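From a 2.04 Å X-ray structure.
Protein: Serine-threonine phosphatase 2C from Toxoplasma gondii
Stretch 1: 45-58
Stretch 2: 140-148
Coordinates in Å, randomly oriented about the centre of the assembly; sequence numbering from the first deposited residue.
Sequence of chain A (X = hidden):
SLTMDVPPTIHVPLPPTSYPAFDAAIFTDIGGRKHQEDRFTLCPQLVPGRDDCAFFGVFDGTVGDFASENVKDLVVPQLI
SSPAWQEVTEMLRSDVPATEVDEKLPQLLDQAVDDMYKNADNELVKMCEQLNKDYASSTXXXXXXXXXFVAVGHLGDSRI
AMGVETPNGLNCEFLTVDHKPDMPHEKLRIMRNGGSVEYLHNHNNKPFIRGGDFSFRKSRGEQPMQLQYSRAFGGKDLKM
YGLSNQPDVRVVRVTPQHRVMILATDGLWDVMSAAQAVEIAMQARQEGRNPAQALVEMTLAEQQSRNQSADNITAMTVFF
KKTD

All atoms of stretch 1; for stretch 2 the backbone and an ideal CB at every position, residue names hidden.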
# COMPACT_ATOMS: atom_id res chain seq x y z
N GLN A 45 12.88 0.17 12.69
CA GLN A 45 13.71 1.33 13.00
C GLN A 45 14.24 1.89 11.69
O GLN A 45 15.26 1.46 11.17
CB GLN A 45 14.88 0.94 13.92
CG GLN A 45 15.90 2.05 14.10
CD GLN A 45 17.01 1.70 15.08
OE1 GLN A 45 16.82 1.77 16.30
NE2 GLN A 45 18.16 1.32 14.56
N LEU A 46 13.52 2.88 11.16
CA LEU A 46 13.87 3.49 9.89
C LEU A 46 15.05 4.47 9.96
O LEU A 46 15.82 4.58 9.01
CB LEU A 46 12.64 4.19 9.31
CG LEU A 46 12.72 4.69 7.87
CD1 LEU A 46 12.98 3.52 6.92
CD2 LEU A 46 11.42 5.38 7.52
N VAL A 47 15.17 5.17 11.08
CA VAL A 47 16.25 6.13 11.25
C VAL A 47 17.20 5.73 12.38
O VAL A 47 16.84 5.80 13.55
CB VAL A 47 15.69 7.54 11.55
CG1 VAL A 47 16.84 8.55 11.68
CG2 VAL A 47 14.72 7.96 10.45
N PRO A 48 18.43 5.30 12.03
CA PRO A 48 19.41 4.89 13.04
C PRO A 48 19.60 5.94 14.14
O PRO A 48 19.72 7.13 13.86
CB PRO A 48 20.69 4.69 12.22
CG PRO A 48 20.16 4.21 10.92
CD PRO A 48 18.98 5.13 10.68
N GLY A 49 19.60 5.47 15.39
CA GLY A 49 19.77 6.36 16.52
C GLY A 49 18.45 6.87 17.08
O GLY A 49 18.44 7.48 18.15
N ARG A 50 17.36 6.64 16.36
CA ARG A 50 16.05 7.09 16.82
C ARG A 50 15.15 5.89 17.07
O ARG A 50 15.43 4.79 16.60
CB ARG A 50 15.38 8.00 15.79
CG ARG A 50 16.09 9.32 15.53
CD ARG A 50 15.22 10.23 14.68
NE ARG A 50 14.03 10.67 15.39
CZ ARG A 50 14.00 11.68 16.25
NH1 ARG A 50 15.10 12.38 16.50
NH2 ARG A 50 12.87 12.00 16.88
N ASP A 51 14.07 6.10 17.81
CA ASP A 51 13.15 5.01 18.10
C ASP A 51 11.71 5.42 17.83
O ASP A 51 10.78 4.83 18.36
CB ASP A 51 13.31 4.56 19.55
CG ASP A 51 12.77 5.57 20.54
OD1 ASP A 51 12.68 6.77 20.18
OD2 ASP A 51 12.45 5.18 21.68
N ASP A 52 11.54 6.44 16.99
CA ASP A 52 10.20 6.92 16.66
C ASP A 52 9.97 7.01 15.15
O ASP A 52 9.15 7.81 14.69
CB ASP A 52 9.99 8.30 17.29
CG ASP A 52 10.91 9.35 16.70
OD1 ASP A 52 11.97 8.96 16.17
OD2 ASP A 52 10.57 10.54 16.78
N CYS A 53 10.70 6.21 14.38
CA CYS A 53 10.57 6.18 12.93
C CYS A 53 10.43 4.75 12.42
O CYS A 53 11.18 3.87 12.81
CB CYS A 53 11.78 6.82 12.25
SG CYS A 53 11.93 8.59 12.52
N ALA A 54 9.46 4.54 11.53
CA ALA A 54 9.25 3.21 10.98
C ALA A 54 8.57 3.30 9.62
O ALA A 54 7.95 4.32 9.30
CB ALA A 54 8.42 2.37 11.93
N PHE A 55 8.71 2.24 8.84
CA PHE A 55 8.10 2.15 7.51
C PHE A 55 7.15 0.96 7.47
O PHE A 55 7.46 -0.11 8.00
CB PHE A 55 9.17 1.96 6.43
CG PHE A 55 8.61 1.75 5.05
CD1 PHE A 55 8.29 2.83 4.24
CD2 PHE A 55 8.37 0.46 4.58
CE1 PHE A 55 7.75 2.63 2.97
CE2 PHE A 55 7.83 0.25 3.31
CZ PHE A 55 7.52 1.34 2.51
N PHE A 56 6.00 1.15 6.83
CA PHE A 56 5.01 0.10 6.71
C PHE A 56 4.54 0.02 5.27
O PHE A 56 4.17 1.03 4.68
CB PHE A 56 3.82 0.40 7.62
CG PHE A 56 4.18 0.54 9.07
CD1 PHE A 56 4.38 -0.59 9.86
CD2 PHE A 56 4.38 1.79 9.63
CE1 PHE A 56 4.76 -0.46 11.21
CE2 PHE A 56 4.76 1.93 10.97
CZ PHE A 56 4.95 0.80 11.76
N GLY A 57 4.54 -1.19 4.70
CA GLY A 57 4.11 -1.34 3.33
C GLY A 57 3.50 -2.70 3.01
O GLY A 57 3.98 -3.73 3.48
N VAL A 58 2.42 -2.69 2.24
CA VAL A 58 1.74 -3.90 1.83
C VAL A 58 1.55 -3.79 0.32
O VAL A 58 1.21 -2.71 -0.18
CB VAL A 58 0.37 -4.05 2.54
CG1 VAL A 58 -0.39 -5.25 1.98
CG2 VAL A 58 0.58 -4.22 4.04
N UNK A 140 -0.02 -0.57 -3.99
CA UNK A 140 0.81 -0.22 -2.87
C UNK A 140 0.12 0.73 -1.90
O UNK A 140 -0.57 1.66 -2.31
CB UNK A 140 2.11 0.40 -3.37
N UNK A 141 0.28 0.45 -0.61
CA UNK A 141 -0.21 1.31 0.45
C UNK A 141 0.99 1.33 1.37
O UNK A 141 1.45 0.28 1.83
CB UNK A 141 -1.50 0.82 1.12
N UNK A 142 1.53 2.52 1.62
CA UNK A 142 2.69 2.64 2.49
C UNK A 142 2.44 3.70 3.55
O UNK A 142 1.60 4.58 3.38
CB UNK A 142 3.94 2.98 1.68
N UNK A 143 3.16 3.59 4.66
CA UNK A 143 3.03 4.54 5.75
C UNK A 143 4.41 4.77 6.34
O UNK A 143 5.12 3.82 6.68
CB UNK A 143 2.05 4.04 6.81
N UNK A 144 4.80 6.04 6.45
CA UNK A 144 6.09 6.37 7.02
C UNK A 144 5.85 7.11 8.34
O UNK A 144 5.32 8.21 8.36
CB UNK A 144 6.92 7.21 6.05
N UNK A 145 6.20 6.45 9.44
CA UNK A 145 6.06 7.04 10.77
C UNK A 145 7.36 7.76 11.10
O UNK A 145 8.44 7.18 11.00
CB UNK A 145 5.73 5.98 11.82
N UNK A 146 7.26 9.03 11.48
CA UNK A 146 8.44 9.82 11.83
C UNK A 146 8.05 10.97 12.75
O UNK A 146 7.28 11.86 12.37
CB UNK A 146 9.13 10.35 10.57
N UNK A 147 8.59 10.94 13.96
CA UNK A 147 8.36 11.96 14.98
C UNK A 147 6.91 12.44 15.06
O UNK A 147 6.62 13.62 14.86
CB UNK A 147 9.27 13.16 14.71
N UNK A 148 5.99 11.51 15.33
CA UNK A 148 4.59 11.88 15.46
C UNK A 148 3.80 12.09 14.18
O UNK A 148 2.62 12.41 14.24
CB UNK A 148 4.51 13.17 16.28

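Strand 140-146 runs antiparallel to strand 53-58, and the CB atoms of 141 to 146 alternate between the sheet face that carries Cys53 and Phe55 and the face that carries Ala54, Phe56 and Val58. The backbone ladder constrains side chains little, so identity must be judged from the neighbours of each CB.

Position 140 points sideways, its ideal CB 4.5 Å from Val58 O; stretch 1 hardly restricts it. It is Ser140, whose OG is hydrogen-bonded elsewhere in the structure.

Position 141 pairs with Val58 on the same face, where a beta-branched or other aliphatic residue would suit both the extended backbone and the apolar neighbour. Val141 places CG2 3.8 Å from Val58 CB. Its carbonyl accepts from Val58 N (N to O 3.2 Å), while the return bond, Val141 N to Val58 O at 3.3 Å, is weak.

Position 142 lies opposite Gly57, which offers no side chain, and its ideal CB is 4.0 Å from Phe55 CZ. A small or medium residue with a methyl group could use this space. Thr142 does so: CG2 lies 3.7 Å from Phe55 CZ and 4.2 Å from Gly57 CA, while OG1 is hydrogen-bonded elsewhere in the structure.

Position 143 faces Phe56, its ideal CB 4.1 Å from Phe56 CB. Alanine already makes contact, though stretch 1 alone does not exclude a larger apolar residue. Ala143 is found; its N and O bond Phe56 O and N, both at 2.8 Å.

Position 144 returns to the Phe55 face, within reach of both that ring and Leu46, so a branched aliphatic residue is attractive. Val144 uses both branches: CG2 meets the ring edge, 3.8 Å from Phe55 CD1, and CG1 lies 4.0 Å from Leu46 CD2.

Position 145 has its ideal CB 4.3 Å from Phe56 CE2, beside Ala54, whose small side chain leaves room. Leucine, isoleucine or methionine would suit. Leu145 has the largest covered area in stretch 2; its CB lies 4.2 Å from Phe56 CE2, at the ring edge, and 4.4 Å from Ala54 CB.

Position 146 puts its ideal CB 3.8 Å from Cys53 SG, favouring a small or apolar residue. Ala146 CB lies 3.9 Å from Cys53 SG.

Position 147 has positive phi (41°), tolerated best by glycine, asparagine or aspartate. The nearby Asp52 carboxylate is already held by Arg50 in a salt bridge (Arg50 NH2 to Asp52 OD2 2.7 Å), so it makes no strong call for a base, and a polar chain that can reach outward would also do. Lys147 leads its extended chain away.

Position 148, at phi 79° and psi 0°, would jam a CB against the preceding carbonyl. Gly148 avoids this.

Stretch 2, residues 140-148: SVTAVLAKG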
# COMPACT_ATOMS: atom_id res chain seq x y z
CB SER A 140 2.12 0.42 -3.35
OG SER A 140 2.85 0.98 -2.27
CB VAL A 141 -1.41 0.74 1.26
CG1 VAL A 141 -2.68 0.93 0.49
CG2 VAL A 141 -1.17 -0.71 1.62
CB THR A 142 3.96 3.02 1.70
OG1 THR A 142 3.74 4.27 1.02
CG2 THR A 142 4.32 1.93 0.70
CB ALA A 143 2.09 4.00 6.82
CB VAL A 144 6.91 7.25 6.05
CG1 VAL A 144 8.22 7.70 6.70
CG2 VAL A 144 7.20 6.47 4.77
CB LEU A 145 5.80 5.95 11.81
CG LEU A 145 5.85 6.42 13.27
CD1 LEU A 145 4.66 7.33 13.56
CD2 LEU A 145 5.83 5.21 14.21
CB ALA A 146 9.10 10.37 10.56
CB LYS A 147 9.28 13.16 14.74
CG LYS A 147 9.39 14.11 15.93
CD LYS A 147 10.19 15.36 15.59
CE LYS A 147 10.29 16.30 16.79
NZ LYS A 147 10.95 17.60 16.46
O HOH W 1 6.62 8.90 15.79
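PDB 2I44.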